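Local coordinates for protein phospho-furanose lactonase (Mycoplasma synoviae, PDB 3OVG) that hydrolyses phosphorylated furanose lactones such as D-xylono-1,4-lactone 5-phosphate to the open-chain acids, using two zinc ions in each subunit, at residues F29-G33 against G34-E38; G100-K103 against A104-D108; A170-V173 against A174-S178. One frame throughout, in Å; residues are numbered along the deposited sequence.

Contact 1: residues F29-G33 against G34-E38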
ATOM      1  N   PHE A  29      17.736 -18.711  14.948  1.00 16.38           N
ATOM      2  CA  PHE A  29      18.811 -18.784  13.977  1.00 17.92           C
ATOM      3  C   PHE A  29      18.236 -19.015  12.594  1.00 17.32           C
ATOM      4  O   PHE A  29      18.526 -18.266  11.656  1.00 15.86           O
ATOM      5  CB  PHE A  29      19.793 -19.894  14.345  1.00 16.55           C
ATOM      6  CG  PHE A  29      20.684 -19.545  15.499  1.00 17.36           C
ATOM      7  CD1 PHE A  29      21.589 -18.495  15.400  1.00 17.75           C
ATOM      8  CD2 PHE A  29      20.633 -20.273  16.670  1.00 16.22           C
ATOM      9  CE1 PHE A  29      22.440 -18.159  16.496  1.00 18.45           C
ATOM     10  CE2 PHE A  29      21.470 -19.949  17.753  1.00 18.43           C
ATOM     11  CZ  PHE A  29      22.385 -18.900  17.656  1.00 15.85           C
ATOM     12  N   ILE A  30      17.433 -20.072  12.480  1.00 15.60           N
ATOM     13  CA  ILE A  30      16.763 -20.399  11.236  1.00 16.54           C
ATOM     14  C   ILE A  30      15.267 -20.081  11.325  1.00 18.96           C
ATOM     15  O   ILE A  30      14.577 -20.545  12.240  1.00 18.13           O
ATOM     16  CB  ILE A  30      16.940 -21.893  10.915  1.00 17.84           C
ATOM     17  CG1 ILE A  30      18.443 -22.253  10.915  1.00 16.60           C
ATOM     18  CG2 ILE A  30      16.239 -22.238   9.577  1.00 17.53           C
ATOM     19  CD1 ILE A  30      19.229 -21.635   9.771  1.00 16.21           C
ATOM     20  N   LYS A  31      14.788 -19.277  10.381  1.00 17.02           N
ATOM     21  CA  LYS A  31      13.375 -19.052  10.175  1.00 19.66           C
ATOM     22  C   LYS A  31      13.128 -19.391   8.721  1.00 21.15           C
ATOM     23  O   LYS A  31      13.529 -18.659   7.795  1.00 21.66           O
ATOM     24  CB  LYS A  31      12.984 -17.597  10.467  1.00 19.52           C
ATOM     25  CG  LYS A  31      12.938 -17.246  11.971  1.00 21.67           C
ATOM     26  CD  LYS A  31      12.490 -15.762  12.195  1.00 22.26           C
ATOM     27  CE  LYS A  31      12.219 -15.476  13.694  1.00 20.92           C
ATOM     28  NZ  LYS A  31      11.495 -14.156  13.898  1.00 19.05           N
ATOM     29  N   ASN A  32      12.485 -20.521   8.515  1.00 21.62           N
ATOM     30  CA  ASN A  32      12.332 -21.065   7.185  1.00 21.70           C
ATOM     31  C   ASN A  32      10.909 -20.816   6.665  1.00 22.45           C
ATOM     32  O   ASN A  32      10.015 -21.622   6.872  1.00 25.87           O
ATOM     33  CB  ASN A  32      12.664 -22.563   7.271  1.00 22.41           C
ATOM     34  CG  ASN A  32      12.606 -23.256   5.943  1.00 27.45           C
ATOM     35  OD1 ASN A  32      12.225 -24.436   5.858  1.00 29.26           O
ATOM     36  ND2 ASN A  32      12.980 -22.548   4.895  1.00 21.18           N
ATOM     37  N   GLY A  33      10.691 -19.689   5.996  1.00 23.95           N
ATOM     38  CA  GLY A  33       9.364 -19.363   5.512  1.00 23.31           C
ATOM     39  C   GLY A  33       8.345 -19.153   6.624  1.00 23.95           C
ATOM     40  O   GLY A  33       8.688 -18.832   7.762  1.00 21.82           O
ATOM     41  N   GLY A  34       7.076 -19.315   6.296  1.00 25.83           N
ATOM     42  CA  GLY A  34       6.046 -19.186   7.305  1.00 23.76           C
ATOM     43  C   GLY A  34       5.431 -17.814   7.255  1.00 25.56           C
ATOM     44  O   GLY A  34       5.910 -16.937   6.517  1.00 24.67           O
ATOM     45  N   PRO A  35       4.368 -17.615   8.043  1.00 24.19           N
ATOM     46  CA  PRO A  35       3.573 -16.372   8.044  1.00 28.69           C
ATOM     47  C   PRO A  35       4.397 -15.119   8.376  1.00 27.98           C
ATOM     48  O   PRO A  35       4.099 -14.045   7.874  1.00 26.25           O
ATOM     49  CB  PRO A  35       2.525 -16.613   9.142  1.00 27.65           C
ATOM     50  CG  PRO A  35       2.436 -18.099   9.292  1.00 25.69           C
ATOM     51  CD  PRO A  35       3.811 -18.647   8.933  1.00 27.01           C
ATOM     52  N   GLU A  36       5.424 -15.245   9.205  1.00 24.17           N
ATOM     53  CA  GLU A  36       6.158 -14.047   9.591  1.00 27.23           C
ATOM     54  C   GLU A  36       7.001 -13.511   8.429  1.00 27.27           C
ATOM     55  O   GLU A  36       7.123 -12.303   8.223  1.00 25.03           O
ATOM     56  CB  GLU A  36       7.026 -14.336  10.804  1.00 26.25           C
ATOM     57  CG  GLU A  36       7.266 -13.161  11.667  1.00 26.17           C
ATOM     58  CD  GLU A  36       8.092 -13.526  12.883  1.00 28.16           C
ATOM     59  OE1 GLU A  36       8.703 -14.622  12.877  1.00 26.88           O
ATOM     60  OE2 GLU A  36       8.137 -12.717  13.833  1.00 30.42           O
ATOM     61  N   VAL A  37       7.587 -14.422   7.667  1.00 27.44           N
ATOM     62  CA  VAL A  37       8.363 -14.029   6.501  1.00 28.53           C
ATOM     63  C   VAL A  37       7.484 -13.289   5.481  1.00 30.88           C
ATOM     64  O   VAL A  37       7.937 -12.366   4.766  1.00 29.46           O
ATOM     65  CB  VAL A  37       9.052 -15.265   5.871  1.00 29.62           C
ATOM     66  CG1 VAL A  37       9.511 -14.953   4.452  1.00 26.66           C
ATOM     67  CG2 VAL A  37      10.191 -15.716   6.753  1.00 26.13           C
ATOM     68  N   GLU A  38       6.212 -13.688   5.443  1.00 33.77           N
ATOM     69  CA  GLU A  38       5.168 -12.959   4.719  1.00 36.40           C
ATOM     70  C   GLU A  38       5.103 -11.449   5.031  1.00 35.85           C
ATOM     71  O   GLU A  38       4.950 -10.633   4.122  1.00 35.57           O
ATOM     72  CB  GLU A  38       3.808 -13.624   4.965  1.00 36.58           C
ATOM     73  CG  GLU A  38       3.668 -14.943   4.218  1.00 38.94           C
ATOM     74  CD  GLU A  38       3.965 -14.763   2.738  1.00 49.16           C
ATOM     75  OE1 GLU A  38       3.297 -13.905   2.097  1.00 47.76           O
ATOM     76  OE2 GLU A  38       4.877 -15.465   2.223  1.00 54.74           O
TER
HETATM   77  O   HOH W   1       7.328 -17.388   9.658  1.00 21.78           O
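G33 and V37 meet where the loop after strand 22-25 gives way to helix 35-39, methyl CG2 of V37 resting 3.6 Å from the carbonyl O of G33. CG2 stands beside the backbone N of V37, with CG1 anti to that N (chi1 163°), and this turns it back toward the G33 carbonyl, 3.9 Å from its C. A water donates to the same G33 O at 2.7 Å and accepts from E36 N at 2.9 Å. One solvent molecule thus ties G33 to the amide of E36, early in the helix, where the bonds from V37 N and E38 N to G34 O are weak. Both glycines have positive phi where the chain bends, and the backbone angles of G34 leave no room for a CB beside the carbonyl O of G33. D108 of the second subunit reaches this bend and accepts a hydrogen bond from G34 N.

In the TIM-barrel fold of the phosphotriesterase family, loops after the strands shape the active site, and this one follows strand 22-25 and itself begins with the zinc ligands H26 and H28. The buried K31 has its side chain about 5 Å from a bound zinc.

A second connection spans the bend. The lysine chain is extended beyond CG and crosses the equally extended E36 at a slant, and NZ forms a salt bridge with E36 OE1 at 3.0 Å. NZ approaches from above the carboxylate, 42° out of its plane, and OE2 stays back at 3.7 Å from NZ, so the bridge is single-pronged. G276 O also accepts a hydrogen bond from NZ, giving the ammonium group one charged and one neutral oxygen partner.

Contact 2: residues G100-K103 against A104-D108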
ATOM      1  N   GLY A 100       4.230 -26.255  20.008  1.00 14.31           N
ATOM      2  CA  GLY A 100       3.186 -25.275  20.239  1.00 14.77           C
ATOM      3  C   GLY A 100       2.858 -24.284  19.125  1.00 14.53           C
ATOM      4  O   GLY A 100       2.974 -24.583  17.948  1.00 14.97           O
ATOM      5  N   PHE A 101       2.447 -23.083  19.521  1.00 14.02           N
ATOM      6  CA  PHE A 101       1.811 -22.129  18.613  1.00 14.64           C
ATOM      7  C   PHE A 101       2.268 -20.698  18.816  1.00 17.08           C
ATOM      8  O   PHE A 101       2.636 -20.320  19.929  1.00 13.89           O
ATOM      9  CB  PHE A 101       0.322 -22.190  18.827  1.00 14.58           C
ATOM     10  CG  PHE A 101      -0.256 -23.487  18.391  1.00 15.47           C
ATOM     11  CD1 PHE A 101      -0.597 -23.679  17.063  1.00 14.68           C
ATOM     12  CD2 PHE A 101      -0.372 -24.533  19.273  1.00 14.27           C
ATOM     13  CE1 PHE A 101      -1.109 -24.890  16.635  1.00 15.59           C
ATOM     14  CE2 PHE A 101      -0.885 -25.769  18.843  1.00 16.96           C
ATOM     15  CZ  PHE A 101      -1.248 -25.935  17.537  1.00 14.60           C
ATOM     16  N   HIS A 102       2.235 -19.917  17.737  1.00 17.34           N
ATOM     17  CA  HIS A 102       2.442 -18.473  17.827  1.00 15.48           C
ATOM     18  C   HIS A 102       1.099 -17.778  18.103  1.00 17.50           C
ATOM     19  O   HIS A 102       0.102 -18.445  18.393  1.00 14.84           O
ATOM     20  CB  HIS A 102       3.032 -17.961  16.531  1.00 18.56           C
ATOM     21  CG  HIS A 102       4.102 -16.945  16.747  1.00 19.63           C
ATOM     22  ND1 HIS A 102       3.910 -15.821  17.523  1.00 21.05           N
ATOM     23  CD2 HIS A 102       5.384 -16.889  16.311  1.00 22.70           C
ATOM     24  CE1 HIS A 102       5.025 -15.114  17.551  1.00 24.26           C
ATOM     25  NE2 HIS A 102       5.935 -15.738  16.820  1.00 23.67           N
ATOM     26  N   LYS A 103       1.069 -16.447  18.029  1.00 15.93           N
ATOM     27  CA  LYS A 103      -0.182 -15.714  18.183  1.00 16.82           C
ATOM     28  C   LYS A 103      -1.106 -16.005  17.010  1.00 17.79           C
ATOM     29  O   LYS A 103      -0.645 -16.419  15.914  1.00 16.18           O
ATOM     30  CB  LYS A 103       0.079 -14.196  18.228  1.00 18.65           C
ATOM     31  CG  LYS A 103       0.761 -13.653  16.988  1.00 17.83           C
ATOM     32  CD  LYS A 103       1.246 -12.208  17.181  1.00 21.36           C
ATOM     33  CE  LYS A 103       1.999 -11.729  15.955  1.00 26.46           C
ATOM     34  NZ  LYS A 103       2.535 -10.340  16.083  1.00 23.44           N
ATOM     35  N   ALA A 104      -2.392 -15.745  17.238  1.00 16.07           N
ATOM     36  CA  ALA A 104      -3.460 -16.103  16.298  1.00 19.31           C
ATOM     37  C   ALA A 104      -3.296 -15.485  14.917  1.00 19.91           C
ATOM     38  O   ALA A 104      -3.759 -16.047  13.924  1.00 17.22           O
ATOM     39  CB  ALA A 104      -4.797 -15.698  16.857  1.00 15.63           C
ATOM     40  N   LYS A 105      -2.686 -14.299  14.867  1.00 19.98           N
ATOM     41  CA  LYS A 105      -2.488 -13.590  13.613  1.00 20.10           C
ATOM     42  C   LYS A 105      -1.790 -14.467  12.589  1.00 21.21           C
ATOM     43  O   LYS A 105      -1.985 -14.277  11.384  1.00 20.75           O
ATOM     44  CB  LYS A 105      -1.613 -12.337  13.825  1.00 21.93           C
ATOM     45  CG  LYS A 105      -1.544 -11.419  12.586  1.00 25.95           C
ATOM     46  CD  LYS A 105      -0.503 -10.263  12.764  1.00 34.88           C
ATOM     47  CE  LYS A 105      -0.587  -9.276  11.585  1.00 39.03           C
ATOM     48  NZ  LYS A 105      -0.087  -7.900  11.907  1.00 46.84           N
ATOM     49  N   PHE A 106      -0.954 -15.390  13.063  1.00 17.88           N
ATOM     50  CA  PHE A 106      -0.177 -16.270  12.181  1.00 20.52           C
ATOM     51  C   PHE A 106      -0.869 -17.578  11.798  1.00 21.75           C
ATOM     52  O   PHE A 106      -0.240 -18.450  11.208  1.00 23.29           O
ATOM     53  CB  PHE A 106       1.194 -16.578  12.780  1.00 19.68           C
ATOM     54  CG  PHE A 106       2.071 -15.378  12.901  1.00 21.39           C
ATOM     55  CD1 PHE A 106       2.051 -14.393  11.929  1.00 24.44           C
ATOM     56  CD2 PHE A 106       2.921 -15.227  13.979  1.00 23.33           C
ATOM     57  CE1 PHE A 106       2.868 -13.275  12.030  1.00 24.93           C
ATOM     58  CE2 PHE A 106       3.746 -14.121  14.082  1.00 26.10           C
ATOM     59  CZ  PHE A 106       3.719 -13.135  13.102  1.00 25.25           C
ATOM     60  N   TYR A 107      -2.153 -17.701  12.126  1.00 18.07           N
ATOM     61  CA  TYR A 107      -2.938 -18.877  11.756  1.00 21.03           C
ATOM     62  C   TYR A 107      -4.277 -18.479  11.130  1.00 23.24           C
ATOM     63  O   TYR A 107      -5.034 -17.690  11.696  1.00 23.80           O
ATOM     64  CB  TYR A 107      -3.212 -19.752  12.989  1.00 18.77           C
ATOM     65  CG  TYR A 107      -1.939 -20.202  13.642  1.00 17.50           C
ATOM     66  CD1 TYR A 107      -1.348 -19.419  14.598  1.00 17.45           C
ATOM     67  CD2 TYR A 107      -1.303 -21.374  13.252  1.00 18.50           C
ATOM     68  CE1 TYR A 107      -0.192 -19.785  15.176  1.00 17.81           C
ATOM     69  CE2 TYR A 107      -0.115 -21.758  13.820  1.00 15.30           C
ATOM     70  CZ  TYR A 107       0.426 -20.949  14.804  1.00 16.57           C
ATOM     71  OH  TYR A 107       1.605 -21.256  15.442  1.00 15.63           O
ATOM     72  N   ASP A 108      -4.595 -19.046   9.983  1.00 21.37           N
ATOM     73  CA  ASP A 108      -5.897 -18.792   9.378  1.00 21.14           C
ATOM     74  C   ASP A 108      -7.041 -19.081  10.357  1.00 23.57           C
ATOM     75  O   ASP A 108      -7.232 -20.228  10.753  1.00 26.56           O
ATOM     76  CB  ASP A 108      -6.068 -19.682   8.150  1.00 22.27           C
ATOM     77  CG  ASP A 108      -7.270 -19.292   7.353  1.00 23.47           C
ATOM     78  OD1 ASP A 108      -8.392 -19.428   7.878  1.00 22.70           O
ATOM     79  OD2 ASP A 108      -7.076 -18.807   6.221  1.00 24.78           O
TER
HETATM   80  O   HOH W   2       2.600 -23.844  15.315  1.00 13.31           O
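A tight turn folds the chain back at K103, whose carbonyl O accepts a hydrogen bond from F106 N at 3.0 Å, within the turn formed by the 3-10 segment 104-106. The turn returns the Y107 side chain toward H102: H102 N donates to Y107 OH at 2.7 Å, an almost straight bond made at the edge of the phenol ring. A water that donates to G100 O also hydrogen-bonds this hydroxyl. F101 directs its ring edge toward the face of Y107 in an offset edge-to-face pair, planes at 62°, with F101 CD1 3.7 Å from Y107 CZ.

F106 and H102 make the second aromatic pair, edge-to-face at 87°. With CG beside its backbone N (chi1 -65°), F106 turns its ring to H102, and CD2 comes over one face of the imidazole, 3.5 Å from H102 CG. H102 ND1 accepts a hydrogen bond from K103 N at 3.0 Å almost in the ring plane, a bond that helps hold the rotation of the imidazole. The extended K103 chain passes F106, CE lying 3.5 Å from F106 CE2, before NZ reaches Q190. This is a barrel loop of the phosphotriesterase family, following strand 94-97 and holding the H102 side chain about 4 Å from a bound zinc.

Contact 3: residues A170-V173 against A174-S178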
ATOM      1  N   ALA A 170      -4.691 -22.055  22.525  1.00 14.37           N
ATOM      2  CA  ALA A 170      -3.278 -22.423  22.481  1.00 14.40           C
ATOM      3  C   ALA A 170      -2.690 -22.378  23.891  1.00 15.54           C
ATOM      4  O   ALA A 170      -1.822 -23.190  24.225  1.00 13.26           O
ATOM      5  CB  ALA A 170      -2.501 -21.495  21.528  1.00 15.50           C
ATOM      6  N   LEU A 171      -3.204 -21.484  24.744  1.00 14.19           N
ATOM      7  CA  LEU A 171      -2.750 -21.460  26.142  1.00 14.41           C
ATOM      8  C   LEU A 171      -3.157 -22.744  26.858  1.00 13.94           C
ATOM      9  O   LEU A 171      -2.396 -23.301  27.633  1.00 15.48           O
ATOM     10  CB  LEU A 171      -3.288 -20.218  26.911  1.00 15.09           C
ATOM     11  CG  LEU A 171      -2.656 -18.873  26.517  1.00 15.45           C
ATOM     12  CD1 LEU A 171      -3.408 -17.719  27.155  1.00 14.45           C
ATOM     13  CD2 LEU A 171      -1.206 -18.836  26.947  1.00 15.06           C
ATOM     14  N   GLU A 172      -4.359 -23.228  26.578  1.00 16.71           N
ATOM     15  CA  GLU A 172      -4.838 -24.464  27.179  1.00 15.49           C
ATOM     16  C   GLU A 172      -3.965 -25.606  26.645  1.00 15.85           C
ATOM     17  O   GLU A 172      -3.561 -26.504  27.376  1.00 16.09           O
ATOM     18  CB  GLU A 172      -6.331 -24.718  26.859  1.00 16.01           C
ATOM     19  CG  GLU A 172      -6.784 -26.105  27.335  1.00 18.46           C
ATOM     20  CD  GLU A 172      -8.282 -26.333  27.264  1.00 20.04           C
ATOM     21  OE1 GLU A 172      -9.044 -25.376  27.076  1.00 14.94           O
ATOM     22  OE2 GLU A 172      -8.695 -27.494  27.392  1.00 20.53           O
ATOM     23  N   VAL A 173      -3.659 -25.563  25.361  1.00 15.58           N
ATOM     24  CA  VAL A 173      -2.813 -26.597  24.793  1.00 15.00           C
ATOM     25  C   VAL A 173      -1.438 -26.580  25.504  1.00 16.56           C
ATOM     26  O   VAL A 173      -0.900 -27.622  25.881  1.00 17.77           O
ATOM     27  CB  VAL A 173      -2.667 -26.433  23.268  1.00 15.03           C
ATOM     28  CG1 VAL A 173      -1.447 -27.237  22.768  1.00 17.42           C
ATOM     29  CG2 VAL A 173      -3.963 -26.865  22.542  1.00 13.90           C
ATOM     30  N   ALA A 174      -0.898 -25.391  25.738  1.00 15.75           N
ATOM     31  CA  ALA A 174       0.408 -25.286  26.388  1.00 15.30           C
ATOM     32  C   ALA A 174       0.333 -25.821  27.826  1.00 14.61           C
ATOM     33  O   ALA A 174       1.172 -26.592  28.259  1.00 16.17           O
ATOM     34  CB  ALA A 174       0.852 -23.850  26.390  1.00 13.89           C
ATOM     35  N   ALA A 175      -0.678 -25.394  28.570  1.00 16.37           N
ATOM     36  CA  ALA A 175      -0.826 -25.815  29.968  1.00 18.24           C
ATOM     37  C   ALA A 175      -0.980 -27.331  30.053  1.00 17.62           C
ATOM     38  O   ALA A 175      -0.347 -27.982  30.885  1.00 17.12           O
ATOM     39  CB  ALA A 175      -2.012 -25.086  30.648  1.00 15.74           C
ATOM     40  N   ARG A 176      -1.793 -27.899  29.170  1.00 16.61           N
ATOM     41  CA  ARG A 176      -2.037 -29.353  29.228  1.00 18.91           C
ATOM     42  C   ARG A 176      -0.793 -30.198  28.860  1.00 17.15           C
ATOM     43  O   ARG A 176      -0.500 -31.225  29.473  1.00 16.68           O
ATOM     44  CB  ARG A 176      -3.255 -29.715  28.360  1.00 18.34           C
ATOM     45  CG  ARG A 176      -4.592 -29.233  28.992  1.00 20.00           C
ATOM     46  CD  ARG A 176      -5.801 -29.316  28.055  1.00 23.18           C
ATOM     47  NE  ARG A 176      -6.183 -30.679  27.686  1.00 24.78           N
ATOM     48  CZ  ARG A 176      -7.379 -31.009  27.189  1.00 28.31           C
ATOM     49  NH1 ARG A 176      -8.311 -30.074  27.024  1.00 25.20           N
ATOM     50  NH2 ARG A 176      -7.657 -32.276  26.870  1.00 28.05           N
ATOM     51  N   THR A 177      -0.069 -29.752  27.850  1.00 18.08           N
ATOM     52  CA  THR A 177       1.177 -30.404  27.431  1.00 16.84           C
ATOM     53  C   THR A 177       2.211 -30.287  28.536  1.00 17.77           C
ATOM     54  O   THR A 177       2.963 -31.235  28.821  1.00 18.73           O
ATOM     55  CB  THR A 177       1.709 -29.741  26.147  1.00 15.58           C
ATOM     56  OG1 THR A 177       0.703 -29.844  25.140  1.00 16.55           O
ATOM     57  CG2 THR A 177       2.983 -30.432  25.615  1.00 15.08           C
ATOM     58  N   SER A 178       2.257 -29.125  29.172  1.00 18.40           N
ATOM     59  CA  SER A 178       3.248 -28.899  30.223  1.00 16.75           C
ATOM     60  C   SER A 178       2.904 -29.797  31.440  1.00 18.50           C
ATOM     61  O   SER A 178       3.745 -30.495  32.000  1.00 17.05           O
ATOM     62  CB  SER A 178       3.277 -27.417  30.627  1.00 15.46           C
ATOM     63  OG  SER A 178       4.114 -27.221  31.757  1.00 17.83           O
TER
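The carbonyl O of V173 is gripped by two donors of T177, the hydroxyl OG1 at 2.8 Å and the backbone N at 3.0 Å, reaching it from opposite faces of the carbonyl plane. This is the familiar bifurcated acceptor, in which a helical threonine's hydroxyl and amide both bond to the carbonyl four residues back. Here the helix is 165-181, which links the parallel strands 157-160 and 185-190 in a beta-alpha-beta crossover of the TIM barrel. T177 places OG1 beside its own backbone N (chi1 -58°), so the hydroxyl falls back on the preceding turn and donates to V173 O. V173 and T177 run side by side toward helix 119-131, while L171 packs on strand 185-190 and helix 195-205.

E172 and R176 make the second i to i+4 pair. Their chains run in the same direction, R176 CD touching E172 CG at 3.4 Å, and a bend at chi3 of 66° brings the guanidinium round to the acid. The two flat groups are nearly coplanar, 23° apart. E172 OE1 has a further salt bridge with K349, so the carboxylate is shared between two cations. R176 NH1 meets the other oxygen, E172 OE2, at 2.6 Å on its anti side, with the oxygen lying in the guanidinium plane.

Overall arrangement
The three contacts form a series along the chain and in space, with contact 2 in the middle. Its centre lies about 13 Å from that of contact 1 and about 14 Å from that of contact 3, whereas contacts 1 and 3 are about 23 Å apart between centres. P35 CG of contact 1 packs 3.3 Å from F106 O, and F101 CB lies 4.0 Å from A170 CB of contact 3. Contacts 1 and 2 both border the zinc site, the K31 and H102 side chains lying about 5 and 4 Å from a bound zinc, although strand 63-68 separates the strands they follow. Contact 3 belongs to the outer helical layer, the L171 side chain about 13 Å from zinc.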